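Local coordinates for SnoaL-like domain-containing protein (Burkholderia thailandensis E264, PDB 3EC9) that is of unknown function but adopts the NTF2-like fold of the SnoaL family and probably uses its concave sheet face to form a ligand pocket, at residues Glu42-Ala47 with His124-Thr129. Numbering follows the deposited sequence. Where two conformers were deposited one is given.
Sequences EWTEMA and HFEQFT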
loop_
_atom_site.group_PDB
_atom_site.type_symbol
_atom_site.label_atom_id
_atom_site.label_comp_id
_atom_site.label_asym_id
_atom_site.label_seq_id
_atom_site.Cartn_x
_atom_site.Cartn_y
_atom_site.Cartn_z
ATOM N N GLU B 42 -1.501 11.637 13.038
ATOM C CA GLU B 42 -1.732 11.940 11.630
ATOM C C GLU B 42 -2.197 10.646 10.953
ATOM O O GLU B 42 -1.431 9.701 10.832
ATOM C CB GLU B 42 -0.460 12.513 11.001
ATOM C CG GLU B 42 -0.050 13.828 11.657
ATOM C CD GLU B 42 1.186 14.467 11.041
ATOM O OE1 GLU B 42 1.666 13.989 9.984
ATOM O OE2 GLU B 42 1.665 15.467 11.628
ATOM N N TRP B 43 -3.467 10.604 10.580
ATOM C CA TRP B 43 -4.102 9.427 9.996
ATOM C C TRP B 43 -4.521 9.794 8.566
ATOM O O TRP B 43 -5.429 10.607 8.343
ATOM C CB TRP B 43 -5.295 9.050 10.852
ATOM C CG TRP B 43 -6.096 7.921 10.375
ATOM C CD1 TRP B 43 -6.829 7.844 9.194
ATOM C CD2 TRP B 43 -6.329 6.684 11.056
ATOM N NE1 TRP B 43 -7.489 6.657 9.120
ATOM C CE2 TRP B 43 -7.221 5.925 10.250
ATOM C CE3 TRP B 43 -5.910 6.158 12.285
ATOM C CZ2 TRP B 43 -7.670 4.639 10.614
ATOM C CZ3 TRP B 43 -6.353 4.845 12.632
ATOM C CH2 TRP B 43 -7.225 4.122 11.794
ATOM N N THR B 44 -3.813 9.216 7.606
ATOM C CA THR B 44 -3.992 9.504 6.208
ATOM C C THR B 44 -4.726 8.377 5.419
ATOM O O THR B 44 -4.249 7.251 5.271
ATOM C CB THR B 44 -2.663 9.808 5.500
ATOM O OG1 THR B 44 -2.054 10.922 6.167
ATOM C CG2 THR B 44 -2.889 10.079 4.013
ATOM N N GLU B 45 -5.902 8.716 4.918
ATOM C CA GLU B 45 -6.655 7.888 3.982
ATOM C C GLU B 45 -6.124 8.308 2.586
ATOM O O GLU B 45 -5.849 9.488 2.336
ATOM C CB GLU B 45 -8.153 8.167 4.091
ATOM C CG GLU B 45 -8.761 7.712 5.411
ATOM C CD GLU B 45 -8.922 6.243 5.496
ATOM O OE1 GLU B 45 -9.707 5.673 4.728
ATOM O OE2 GLU B 45 -8.317 5.638 6.383
HETATM N N MSE B 46 -5.905 7.312 1.726
HETATM C CA MSE B 46 -5.267 7.567 0.444
HETATM C C MSE B 46 -6.010 8.588 -0.432
HETATM O O MSE B 46 -7.218 8.625 -0.437
HETATM C CB MSE B 46 -5.104 6.249 -0.314
HETATM C CG MSE B 46 -4.244 6.343 -1.486
HETATM SE SE MSE B 46 -3.856 4.615 -2.366
HETATM C CE MSE B 46 -1.911 4.419 -2.175
ATOM N N ALA B 47 -5.262 9.355 -1.240
ATOM C CA ALA B 47 -5.799 10.453 -2.008
ATOM C C ALA B 47 -6.969 9.997 -2.865
ATOM O O ALA B 47 -7.990 10.711 -2.955
ATOM C CB ALA B 47 -4.687 11.061 -2.860
ATOM N N HIS B 124 1.047 7.735 13.659
ATOM C CA HIS B 124 0.819 7.842 12.204
ATOM C C HIS B 124 0.154 6.557 11.671
ATOM O O HIS B 124 0.476 5.434 12.076
ATOM C CB HIS B 124 2.117 8.137 11.414
ATOM C CG HIS B 124 1.913 9.011 10.202
ATOM N ND1 HIS B 124 1.497 8.530 8.976
ATOM C CD2 HIS B 124 2.084 10.349 10.040
ATOM C CE1 HIS B 124 1.406 9.532 8.120
ATOM N NE2 HIS B 124 1.754 10.648 8.740
ATOM N N PHE B 125 -0.765 6.772 10.738
ATOM C CA PHE B 125 -1.409 5.717 9.946
ATOM C C PHE B 125 -1.438 6.217 8.516
ATOM O O PHE B 125 -1.775 7.384 8.255
ATOM C CB PHE B 125 -2.849 5.487 10.401
ATOM C CG PHE B 125 -3.701 4.699 9.448
ATOM C CD1 PHE B 125 -4.432 5.337 8.440
ATOM C CD2 PHE B 125 -3.758 3.316 9.549
ATOM C CE1 PHE B 125 -5.218 4.586 7.598
ATOM C CE2 PHE B 125 -4.574 2.556 8.686
ATOM C CZ PHE B 125 -5.287 3.197 7.733
ATOM N N GLU B 126 -1.108 5.330 7.581
ATOM C CA GLU B 126 -1.296 5.664 6.175
ATOM C C GLU B 126 -1.849 4.448 5.410
ATOM O O GLU B 126 -1.328 3.333 5.543
ATOM C CB GLU B 126 -0.038 6.275 5.534
ATOM C CG GLU B 126 -0.267 6.685 4.049
ATOM C CD GLU B 126 0.888 7.381 3.418
ATOM O OE1 GLU B 126 1.984 7.485 4.048
ATOM O OE2 GLU B 126 0.690 7.925 2.287
ATOM N N GLN B 127 -2.873 4.680 4.594
ATOM C CA GLN B 127 -3.554 3.644 3.850
ATOM C C GLN B 127 -3.028 3.617 2.378
ATOM O O GLN B 127 -2.866 4.667 1.747
ATOM C CB GLN B 127 -5.051 3.987 3.811
ATOM C CG GLN B 127 -5.921 3.108 2.957
ATOM C CD GLN B 127 -7.256 3.829 2.667
ATOM O OE1 GLN B 127 -7.280 4.950 2.099
ATOM N NE2 GLN B 127 -8.343 3.218 3.071
ATOM N N PHE B 128 -2.800 2.407 1.856
ATOM C CA PHE B 128 -2.417 2.198 0.469
ATOM C C PHE B 128 -3.322 1.112 -0.121
ATOM O O PHE B 128 -3.144 -0.060 0.181
ATOM C CB PHE B 128 -0.955 1.749 0.332
ATOM C CG PHE B 128 0.059 2.665 1.003
ATOM C CD1 PHE B 128 0.225 2.614 2.358
ATOM C CD2 PHE B 128 0.799 3.573 0.259
ATOM C CE1 PHE B 128 1.142 3.463 2.982
ATOM C CE2 PHE B 128 1.721 4.416 0.858
ATOM C CZ PHE B 128 1.889 4.372 2.237
ATOM N N THR B 129 -4.337 1.474 -0.906
ATOM C CA THR B 129 -5.312 0.526 -1.410
ATOM C C THR B 129 -5.664 0.750 -2.868
ATOM O O THR B 129 -5.245 1.749 -3.482
ATOM C CB THR B 129 -6.571 0.517 -0.524
ATOM O OG1 THR B 129 -7.383 -0.653 -0.775
ATOM C CG2 THR B 129 -7.388 1.800 -0.699
#
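Trp-43 and Phe-125 stack face to face between neighbouring parallel strands of the curved mixed sheet of this NTF2-like (SnoaL-like) fold. The centroid of the Trp-43 six-membered ring lies 3.9 Å from that of the Phe-125 ring, and the planes are 20° apart. Phe-125 CD1 sits over the indole, 3.4 Å from Trp-43 CE2 and shifted toward the rim. Paired across the strands, both residues leave the same face of the sheet, and each has CG anti to the backbone N (chi1 177° and 165°). Ile-61 of helix 58-72 packs on Trp-43, and Trp-115 meets Phe-125 edge-to-face. Glu-45 restrains the indole: Trp-43 NE1 donates to Glu-45 OE2 at 3.0 Å, on the anti side and tilted out of the carboxylate plane. The Glu-45 chain bends at chi2, and its carboxylate lies nearly parallel to the Phe-125 ring. An acetate near Glu-45 and a glycerol near Phe-125, both probably from the crystallisation liquor, may mark a pocket. Backbone hydrogen bonds pair the strands, among them Thr-44 N to Phe-125 O. Beyond strand 41-45, selenomethionine Met-46 runs past Gln-127 O, and its CE touches Phe-128 CD2 at 3.7 Å. The extended Gln-127 side chain takes over the pairing where strand 41-45 ends: NE2 is hydrogen-bonded to Tyr-96 OH, while OE1 accepts Met-46 N at 2.8 Å.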